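Local coordinates for protein galactose mutarotase related enzyme (PDB 3DCD) that is of unknown function, but belongs to the aldose 1-epimerase family and probably binds a carbohydrate and acts as an isomerase, at residues V128-D133 with L277-E282; R169-L174 with L205-R210; K201-I206 with G238-Y243. All blocks are in the same frame, centred on the assembly; numbering follows the deposited sequence.

Contact 1 (V128-D133 with L277-E282); sequences VVNKSD and LKPGKE
N130 meets the turn K278-K281 with both its backbone and its side chain. Its CG is anti to the backbone N (chi1 -180°). CB packs on L277 CD2 at 3.8 Å. CG lies near L277 O and P279 CA. At the tip, ND2 donates to L277 O over 2.8 Å, and the acceptor is tilted 29° from the amide plane. OD1 turns back on its own chain and accepts from S132 N at 2.8 Å, which makes an Asx turn.

The backbone N of N130 donates to K281 O at 3.1 Å, and its O accepts from G280 N at 2.8 Å. The turn is type II, with G280 at positive phi. V129 then pairs with E282 where strand 282-292 begins, and V129 CG2 rests against E282 CG at 4.0 Å. E282 OE2 is hydrogen-bonded to S127 OG. P279 CB closes on S132 O at 3.3 Å.

The K278-K281 turn carries the chain from the sheet of strand 275-277 to that of strands 121-130 and 282-292. N130 ties the ends of strands 121-130 and 275-277 together at this crossing, and its amide nitrogen also holds E134 O in the loop that follows.

Contact 2 (R169-L174 with L205-R210); sequences RVRIPL and LIYELR
A single backbone bridge, R171 with Y207, joins strand 169-175 to strand 205-208, the strands running roughly opposite with 140° between their directions. Two backbone bonds flank it. E208 N donates to V170 O at 2.9 Å, almost straight at 175°. I172 N donates to I206 O at 2.8 Å.

The side chains of V170 and E208 lie side by side and point the same way. E208 OE1 is 3.4 Å from V170 CB. E208 OE2 comes to I172 CD1 at 3.5 Å, and the I172 side chain crosses the glutamate at about a right angle. OE2 also forms a salt bridge with R184. An alanine at E208 would probably leave R184 without this carboxylate mate and open a gap beside V170 and I172.

R171 has CG anti to the backbone N (chi1 -178°), and its chain runs extended to NE. L205 CD2 sits over the centre of one guanidinium face, 3.6 Å from CZ. The aliphatic part of R171 passes Y207 CE1. Farther on, L174 CG meets I206 CD1 at 3.6 Å.

Three waters fill in between the chains. One takes hydrogen bonds from R171 NE and I206 N and lies by I172 O. Another links V170 N to E208 O. The third joins R169 NE to R210 N, while R169 NH2 donates to P165 O.

On its other edge, strand 205-208 pairs with strand 236-240. Strand 169-175 in turn lies between strands 178-179 and 185-187 in a small sheet. L179 touches I172, L174 and I206. F161 of strand 159-164 packs on L205 and Y207.

Contact 3 (K201-I206 with G238-Y243); sequences KDDALI and GIWSQY
The Y243 ring has K201 over one face. K201 CA stands 3.5 Å from the ring centroid and only 3° off the normal, a CH-pi contact. CB leans toward the phenol end, 3.6 Å from CZ. The ammonium does not take part: K201 NZ forms a salt bridge with D202 OD2, its hydrogen bond weak.

The W240 ring has A204 N at its edge, near the ring plane, 3.9 Å from CD1. One face carries Q242 N, offset toward the rim, and W42 meets the indole edge-to-face. D203 OD1 approaches CD1 obliquely at 3.4 Å. The same oxygen accepts from A204 N at 2.7 Å, on its anti side. W240 CG, the root of the indole that meets D203 OD1, is anti to the backbone N (chi1 172°). W240 CB packs on A204 CB.

Next to W240 the two strands pair regularly. L205 and I239 form an antiparallel hydrogen-bonded pair. L205 N donates to I239 O and I239 N to L205 O, each at 2.8 Å. I206 and G238 follow as a non-hydrogen-bonded pair. F161 and F200 touch both L205 and I239.

Two backbone bonds hold the paired strands. The K201-Y243 end rests on a CH-pi contact, and the W240 indole, at the end of its strand, meets the D203-A204 loop. D203 OD1 is held by its bond to A204 N, which would help keep it beside the indole.

How the contacts relate
Contacts 2 and 3 adjoin, with centres 11 Å apart. They share L205 and I206 and use the two edges of strand 205-208, toward strand 169-175 and strand 236-240. L174 of contact 2 also packs on D203 and A204 of contact 3. Contact 1 is separate: its nearest atoms are about 18 Å from either, and its centre is 33 Å from that of contact 3, across the chain's centre. Along the chain, both others fall within the loop it closes. Contact 2 is the most buried and adds waters and a salt-bridged glutamate to its bridge. Contact 3 runs from buried strand to exposed loop. Contact 1 is largely surface, held by turn backbone and one asparagine.

Contact 1 (V128-D133 with L277-E282)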
loop_
_atom_site.group_PDB
_atom_site.type_symbol
_atom_site.label_atom_id
_atom_site.label_comp_id
_atom_site.label_asym_id
_atom_site.label_seq_id
_atom_site.Cartn_x
_atom_site.Cartn_y
_atom_site.Cartn_z
ATOM N N VAL A 128 -1.478 12.113 9.387
ATOM C CA VAL A 128 -1.642 11.653 10.777
ATOM C C VAL A 128 -1.372 12.835 11.723
ATOM O O VAL A 128 -0.323 13.457 11.637
ATOM C CB VAL A 128 -0.663 10.487 11.084
ATOM C CG1 VAL A 128 -0.826 9.975 12.500
ATOM C CG2 VAL A 128 -0.879 9.325 10.091
ATOM N N VAL A 129 -2.318 13.132 12.606
ATOM C CA VAL A 129 -2.124 14.141 13.646
ATOM C C VAL A 129 -2.096 13.457 15.002
ATOM O O VAL A 129 -3.040 12.751 15.358
ATOM C CB VAL A 129 -3.241 15.218 13.614
ATOM C CG1 VAL A 129 -3.036 16.263 14.724
ATOM C CG2 VAL A 129 -3.278 15.891 12.225
ATOM N N ASN A 130 -1.010 13.653 15.746
ATOM C CA ASN A 130 -0.904 13.109 17.092
ATOM C C ASN A 130 -1.674 13.990 18.071
ATOM O O ASN A 130 -1.362 15.183 18.201
ATOM C CB ASN A 130 0.563 12.993 17.492
ATOM C CG ASN A 130 0.745 12.421 18.892
ATOM O OD1 ASN A 130 -0.190 11.875 19.477
ATOM N ND2 ASN A 130 1.963 12.543 19.431
ATOM N N LYS A 131 -2.689 13.400 18.712
ATOM C CA LYS A 131 -3.553 14.062 19.692
ATOM C C LYS A 131 -3.258 13.595 21.119
ATOM O O LYS A 131 -4.007 13.881 22.040
ATOM C CB LYS A 131 -5.022 13.770 19.364
ATOM C CG LYS A 131 -5.513 14.412 18.070
ATOM C CD LYS A 131 -5.385 15.931 18.130
ATOM C CE LYS A 131 -5.996 16.585 16.900
ATOM N NZ LYS A 131 -6.054 18.076 17.035
ATOM N N SER A 132 -2.173 12.838 21.268
ATOM C CA SER A 132 -1.737 12.310 22.558
ATOM C C SER A 132 -0.855 13.338 23.268
ATOM O O SER A 132 -0.347 14.263 22.633
ATOM C CB SER A 132 -0.927 11.027 22.345
ATOM O OG SER A 132 -1.603 10.123 21.493
ATOM N N ASP A 133 -0.657 13.162 24.574
ATOM C CA ASP A 133 0.275 14.020 25.306
ATOM C C ASP A 133 1.722 13.525 25.248
ATOM O O ASP A 133 2.621 14.169 25.799
ATOM C CB ASP A 133 -0.194 14.294 26.745
ATOM C CG ASP A 133 -0.535 13.024 27.527
ATOM O OD1 ASP A 133 -0.162 11.906 27.101
ATOM O OD2 ASP A 133 -1.192 13.160 28.585
ATOM N N LEU A 277 6.144 10.925 16.086
ATOM C CA LEU A 277 5.409 12.163 15.862
ATOM C C LEU A 277 5.086 12.863 17.176
ATOM O O LEU A 277 4.312 12.357 17.999
ATOM C CB LEU A 277 4.121 11.886 15.052
ATOM C CG LEU A 277 3.277 13.089 14.610
ATOM C CD1 LEU A 277 4.061 13.978 13.648
ATOM C CD2 LEU A 277 1.952 12.653 13.965
ATOM N N LYS A 278 5.672 14.044 17.363
ATOM C CA LYS A 278 5.482 14.786 18.611
ATOM C C LYS A 278 4.025 15.259 18.819
ATOM O O LYS A 278 3.270 15.425 17.843
ATOM C CB LYS A 278 6.464 15.963 18.684
ATOM C CG LYS A 278 7.926 15.544 18.659
ATOM C CD LYS A 278 8.831 16.664 19.134
ATOM C CE LYS A 278 10.298 16.252 19.052
ATOM N NZ LYS A 278 11.187 17.347 19.526
ATOM N N PRO A 279 3.622 15.465 20.090
ATOM C CA PRO A 279 2.245 15.843 20.407
ATOM C C PRO A 279 1.765 17.057 19.613
ATOM O O PRO A 279 2.497 18.029 19.462
ATOM C CB PRO A 279 2.307 16.149 21.909
ATOM C CG PRO A 279 3.411 15.278 22.407
ATOM C CD PRO A 279 4.439 15.334 21.317
ATOM N N GLY A 280 0.564 16.955 19.059
ATOM C CA GLY A 280 -0.041 18.033 18.280
ATOM C C GLY A 280 0.433 18.186 16.844
ATOM O O GLY A 280 -0.184 18.931 16.078
ATOM N N LYS A 281 1.504 17.488 16.471
ATOM C CA LYS A 281 2.092 17.613 15.130
ATOM C C LYS A 281 1.406 16.764 14.063
ATOM O O LYS A 281 0.656 15.829 14.379
ATOM C CB LYS A 281 3.575 17.254 15.149
ATOM C CG LYS A 281 4.420 18.057 16.130
ATOM C CD LYS A 281 4.562 19.507 15.719
ATOM C CE LYS A 281 5.494 20.245 16.683
ATOM N NZ LYS A 281 6.925 19.938 16.398
ATOM N N GLU A 282 1.672 17.108 12.804
ATOM C CA GLU A 282 1.142 16.381 11.648
ATOM C C GLU A 282 2.268 15.764 10.816
ATOM O O GLU A 282 3.290 16.400 10.550
ATOM C CB GLU A 282 0.227 17.284 10.785
ATOM C CG GLU A 282 -0.380 16.592 9.542
ATOM C CD GLU A 282 -1.375 17.457 8.759
ATOM O OE1 GLU A 282 -1.610 18.632 9.147
ATOM O OE2 GLU A 282 -1.957 16.958 7.768
#

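Contact 2 (R169-L174 with L205-R210)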
loop_
_atom_site.group_PDB
_atom_site.type_symbol
_atom_site.label_atom_id
_atom_site.label_comp_id
_atom_site.label_asym_id
_atom_site.label_seq_id
_atom_site.Cartn_x
_atom_site.Cartn_y
_atom_site.Cartn_z
ATOM N N ARG A 169 19.037 -1.914 -5.892
ATOM C CA ARG A 169 18.552 -1.539 -4.579
ATOM C C ARG A 169 18.629 -2.719 -3.622
ATOM O O ARG A 169 18.592 -3.882 -4.042
ATOM C CB ARG A 169 17.088 -1.062 -4.664
ATOM C CG ARG A 169 16.877 0.308 -5.320
ATOM C CD ARG A 169 15.378 0.499 -5.614
ATOM N NE ARG A 169 15.044 1.800 -6.214
ATOM C CZ ARG A 169 15.036 2.067 -7.517
ATOM N NH1 ARG A 169 15.396 1.150 -8.414
ATOM N NH2 ARG A 169 14.674 3.278 -7.934
ATOM N N VAL A 170 18.694 -2.426 -2.326
ATOM C CA VAL A 170 18.796 -3.490 -1.328
ATOM C C VAL A 170 17.423 -4.129 -1.155
ATOM O O VAL A 170 16.435 -3.417 -0.941
ATOM C CB VAL A 170 19.290 -2.951 0.027
ATOM C CG1 VAL A 170 19.340 -4.067 1.070
ATOM C CG2 VAL A 170 20.678 -2.310 -0.129
ATOM N N ARG A 171 17.358 -5.453 -1.293
ATOM C CA ARG A 171 16.135 -6.200 -0.965
ATOM C C ARG A 171 16.237 -6.710 0.462
ATOM O O ARG A 171 17.292 -7.222 0.867
ATOM C CB ARG A 171 15.962 -7.415 -1.888
ATOM C CG ARG A 171 14.672 -8.215 -1.617
ATOM C CD ARG A 171 14.714 -9.575 -2.287
ATOM N NE ARG A 171 13.747 -10.503 -1.680
ATOM C CZ ARG A 171 13.479 -11.704 -2.176
ATOM N NH1 ARG A 171 14.107 -12.121 -3.271
ATOM N NH2 ARG A 171 12.587 -12.482 -1.590
ATOM N N ILE A 172 15.142 -6.601 1.211
ATOM C CA ILE A 172 15.066 -7.185 2.544
ATOM C C ILE A 172 14.189 -8.423 2.481
ATOM O O ILE A 172 12.965 -8.292 2.346
ATOM C CB ILE A 172 14.471 -6.211 3.582
ATOM C CG1 ILE A 172 15.152 -4.826 3.490
ATOM C CG2 ILE A 172 14.567 -6.826 5.025
ATOM C CD1 ILE A 172 14.479 -3.730 4.333
ATOM N N PRO A 173 14.790 -9.622 2.589
ATOM C CA PRO A 173 13.935 -10.794 2.439
ATOM C C PRO A 173 13.077 -11.031 3.677
ATOM O O PRO A 173 13.469 -10.654 4.792
ATOM C CB PRO A 173 14.928 -11.959 2.238
ATOM C CG PRO A 173 16.280 -11.397 2.341
ATOM C CD PRO A 173 16.191 -9.986 2.854
ATOM N N LEU A 174 11.912 -11.646 3.475
ATOM C CA LEU A 174 11.049 -12.024 4.595
ATOM C C LEU A 174 11.235 -13.492 4.927
ATOM O O LEU A 174 11.354 -14.317 4.027
ATOM C CB LEU A 174 9.574 -11.771 4.261
ATOM C CG LEU A 174 9.016 -10.354 4.340
ATOM C CD1 LEU A 174 7.735 -10.250 3.534
ATOM C CD2 LEU A 174 8.769 -9.945 5.782
ATOM N N LEU A 205 8.467 -9.056 -2.042
ATOM C CA LEU A 205 9.781 -8.525 -2.386
ATOM C C LEU A 205 9.830 -7.117 -1.782
ATOM O O LEU A 205 8.997 -6.281 -2.111
ATOM C CB LEU A 205 9.945 -8.486 -3.912
ATOM C CG LEU A 205 9.658 -9.799 -4.648
ATOM C CD1 LEU A 205 9.706 -9.609 -6.187
ATOM C CD2 LEU A 205 10.638 -10.878 -4.200
ATOM N N ILE A 206 10.790 -6.864 -0.888
ATOM C CA ILE A 206 10.846 -5.590 -0.183
ATOM C C ILE A 206 12.106 -4.864 -0.568
ATOM O O ILE A 206 13.197 -5.402 -0.357
ATOM C CB ILE A 206 10.812 -5.773 1.378
ATOM C CG1 ILE A 206 9.540 -6.517 1.805
ATOM C CG2 ILE A 206 10.932 -4.405 2.082
ATOM C CD1 ILE A 206 9.504 -6.926 3.292
ATOM N N TYR A 207 11.949 -3.654 -1.121
ATOM C CA TYR A 207 13.093 -2.863 -1.579
ATOM C C TYR A 207 13.256 -1.582 -0.776
ATOM O O TYR A 207 12.288 -0.875 -0.500
ATOM C CB TYR A 207 13.005 -2.570 -3.087
ATOM C CG TYR A 207 12.909 -3.833 -3.925
ATOM C CD1 TYR A 207 14.022 -4.646 -4.126
ATOM C CD2 TYR A 207 11.684 -4.232 -4.481
ATOM C CE1 TYR A 207 13.925 -5.812 -4.880
ATOM C CE2 TYR A 207 11.577 -5.396 -5.230
ATOM C CZ TYR A 207 12.703 -6.165 -5.443
ATOM O OH TYR A 207 12.592 -7.315 -6.186
ATOM N N GLU A 208 14.498 -1.329 -0.367
ATOM C CA GLU A 208 14.869 -0.103 0.302
ATOM C C GLU A 208 14.932 0.985 -0.757
ATOM O O GLU A 208 15.644 0.837 -1.751
ATOM C CB GLU A 208 16.232 -0.280 0.984
ATOM C CG GLU A 208 16.163 -1.216 2.218
ATOM C CD GLU A 208 17.482 -1.341 2.964
ATOM O OE1 GLU A 208 18.513 -0.793 2.489
ATOM O OE2 GLU A 208 17.483 -1.997 4.028
ATOM N N LEU A 209 14.173 2.060 -0.538
ATOM C CA LEU A 209 14.122 3.195 -1.454
ATOM C C LEU A 209 14.892 4.389 -0.899
ATOM O O LEU A 209 15.029 4.534 0.319
ATOM C CB LEU A 209 12.672 3.602 -1.710
ATOM C CG LEU A 209 11.797 2.529 -2.365
ATOM C CD1 LEU A 209 10.378 3.023 -2.565
ATOM C CD2 LEU A 209 12.388 2.126 -3.707
ATOM N N ARG A 210 15.396 5.216 -1.810
ATOM C CA ARG A 210 16.143 6.406 -1.462
ATOM C C ARG A 210 15.612 7.557 -2.316
ATOM O O ARG A 210 15.225 7.334 -3.477
ATOM C CB ARG A 210 17.630 6.166 -1.759
ATOM C CG ARG A 210 18.266 5.028 -0.944
ATOM C CD ARG A 210 19.727 4.789 -1.363
ATOM N NE ARG A 210 20.523 6.014 -1.214
ATOM C CZ ARG A 210 20.976 6.490 -0.061
ATOM N NH1 ARG A 210 20.759 5.831 1.075
ATOM N NH2 ARG A 210 21.667 7.622 -0.056
HETATM O O HOH W 1 15.425 4.180 -4.631
HETATM O O HOH W 2 18.480 0.454 -1.722
HETATM O O HOH W 3 11.921 -9.288 0.077
#

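Contact 3 (K201-I206 with G238-Y243)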
loop_
_atom_site.group_PDB
_atom_site.type_symbol
_atom_site.label_atom_id
_atom_site.label_comp_id
_atom_site.label_asym_id
_atom_site.label_seq_id
_atom_site.Cartn_x
_atom_site.Cartn_y
_atom_site.Cartn_z
ATOM N N LYS A 201 7.109 -16.850 -3.985
ATOM C CA LYS A 201 7.111 -18.072 -3.155
ATOM C C LYS A 201 7.638 -17.832 -1.741
ATOM O O LYS A 201 7.229 -18.514 -0.801
ATOM C CB LYS A 201 7.881 -19.224 -3.813
ATOM C CG LYS A 201 9.355 -18.952 -4.062
ATOM C CD LYS A 201 10.080 -20.276 -4.364
ATOM C CE LYS A 201 11.330 -20.047 -5.182
ATOM N NZ LYS A 201 12.232 -19.039 -4.539
ATOM N N ASP A 202 8.537 -16.865 -1.608
ATOM C CA ASP A 202 9.106 -16.492 -0.314
ATOM C C ASP A 202 8.515 -15.188 0.217
ATOM O O ASP A 202 9.203 -14.430 0.912
ATOM C CB ASP A 202 10.628 -16.357 -0.426
ATOM C CG ASP A 202 11.298 -17.662 -0.787
ATOM O OD1 ASP A 202 10.793 -18.732 -0.405
ATOM O OD2 ASP A 202 12.318 -17.616 -1.487
ATOM N N ASP A 203 7.254 -14.931 -0.119
ATOM C CA ASP A 203 6.514 -13.738 0.328
ATOM C C ASP A 203 6.982 -12.463 -0.424
ATOM O O ASP A 203 7.649 -12.556 -1.454
ATOM C CB ASP A 203 6.624 -13.609 1.856
ATOM C CG ASP A 203 5.429 -12.949 2.486
ATOM O OD1 ASP A 203 4.745 -12.113 1.842
ATOM O OD2 ASP A 203 5.183 -13.259 3.666
ATOM N N ALA A 204 6.595 -11.295 0.079
ATOM C CA ALA A 204 6.780 -9.997 -0.582
ATOM C C ALA A 204 8.236 -9.696 -0.900
ATOM O O ALA A 204 9.128 -10.056 -0.128
ATOM C CB ALA A 204 6.207 -8.874 0.296
ATOM N N LEU A 205 8.467 -9.056 -2.042
ATOM C CA LEU A 205 9.781 -8.525 -2.386
ATOM C C LEU A 205 9.830 -7.117 -1.782
ATOM O O LEU A 205 8.997 -6.281 -2.111
ATOM C CB LEU A 205 9.945 -8.486 -3.912
ATOM C CG LEU A 205 9.658 -9.799 -4.648
ATOM C CD1 LEU A 205 9.706 -9.609 -6.187
ATOM C CD2 LEU A 205 10.638 -10.878 -4.200
ATOM N N ILE A 206 10.790 -6.864 -0.888
ATOM C CA ILE A 206 10.846 -5.590 -0.183
ATOM C C ILE A 206 12.106 -4.864 -0.568
ATOM O O ILE A 206 13.197 -5.402 -0.357
ATOM C CB ILE A 206 10.812 -5.773 1.378
ATOM C CG1 ILE A 206 9.540 -6.517 1.805
ATOM C CG2 ILE A 206 10.932 -4.405 2.082
ATOM C CD1 ILE A 206 9.504 -6.926 3.292
ATOM N N GLY A 238 6.920 -2.588 -1.067
ATOM C CA GLY A 238 6.764 -4.040 -1.162
ATOM C C GLY A 238 6.034 -4.416 -2.436
ATOM O O GLY A 238 5.078 -3.741 -2.832
ATOM N N ILE A 239 6.491 -5.486 -3.079
ATOM C CA ILE A 239 5.810 -6.065 -4.242
ATOM C C ILE A 239 5.356 -7.462 -3.823
ATOM O O ILE A 239 6.176 -8.255 -3.341
ATOM C CB ILE A 239 6.741 -6.205 -5.508
ATOM C CG1 ILE A 239 7.675 -4.989 -5.718
ATOM C CG2 ILE A 239 5.896 -6.520 -6.774
ATOM C CD1 ILE A 239 6.983 -3.649 -5.972
ATOM N N TRP A 240 4.074 -7.782 -4.027
ATOM C CA TRP A 240 3.537 -9.033 -3.511
ATOM C C TRP A 240 2.356 -9.530 -4.346
ATOM O O TRP A 240 1.562 -8.741 -4.851
ATOM C CB TRP A 240 3.088 -8.834 -2.044
ATOM C CG TRP A 240 2.314 -9.996 -1.411
ATOM C CD1 TRP A 240 2.835 -11.119 -0.812
ATOM C CD2 TRP A 240 0.891 -10.125 -1.331
ATOM N NE1 TRP A 240 1.810 -11.935 -0.353
ATOM C CE2 TRP A 240 0.611 -11.345 -0.658
ATOM C CE3 TRP A 240 -0.179 -9.323 -1.753
ATOM C CZ2 TRP A 240 -0.691 -11.786 -0.421
ATOM C CZ3 TRP A 240 -1.484 -9.765 -1.508
ATOM C CH2 TRP A 240 -1.722 -10.982 -0.844
ATOM N N SER A 241 2.245 -10.844 -4.468
ATOM C CA SER A 241 0.977 -11.454 -4.874
ATOM C C SER A 241 0.812 -12.755 -4.074
ATOM O O SER A 241 1.780 -13.221 -3.452
ATOM C CB SER A 241 0.957 -11.689 -6.382
ATOM O OG SER A 241 -0.352 -12.042 -6.828
ATOM N N GLN A 242 -0.392 -13.329 -4.081
ATOM C CA GLN A 242 -0.696 -14.481 -3.208
ATOM C C GLN A 242 0.090 -15.711 -3.638
ATOM O O GLN A 242 0.414 -15.877 -4.820
ATOM C CB GLN A 242 -2.211 -14.776 -3.189
ATOM C CG GLN A 242 -2.682 -15.755 -2.090
ATOM C CD GLN A 242 -2.267 -15.304 -0.704
ATOM O OE1 GLN A 242 -1.145 -15.535 -0.281
ATOM N NE2 GLN A 242 -3.165 -14.633 -0.009
ATOM N N TYR A 243 0.427 -16.544 -2.652
ATOM C CA TYR A 243 1.137 -17.803 -2.850
ATOM C C TYR A 243 0.828 -18.677 -1.615
ATOM O O TYR A 243 0.783 -18.156 -0.503
ATOM C CB TYR A 243 2.656 -17.559 -2.938
ATOM C CG TYR A 243 3.434 -18.791 -3.316
ATOM C CD1 TYR A 243 3.851 -19.710 -2.340
ATOM C CD2 TYR A 243 3.748 -19.054 -4.659
ATOM C CE1 TYR A 243 4.548 -20.851 -2.682
ATOM C CE2 TYR A 243 4.463 -20.201 -5.014
ATOM C CZ TYR A 243 4.852 -21.094 -4.019
ATOM O OH TYR A 243 5.555 -22.231 -4.360
#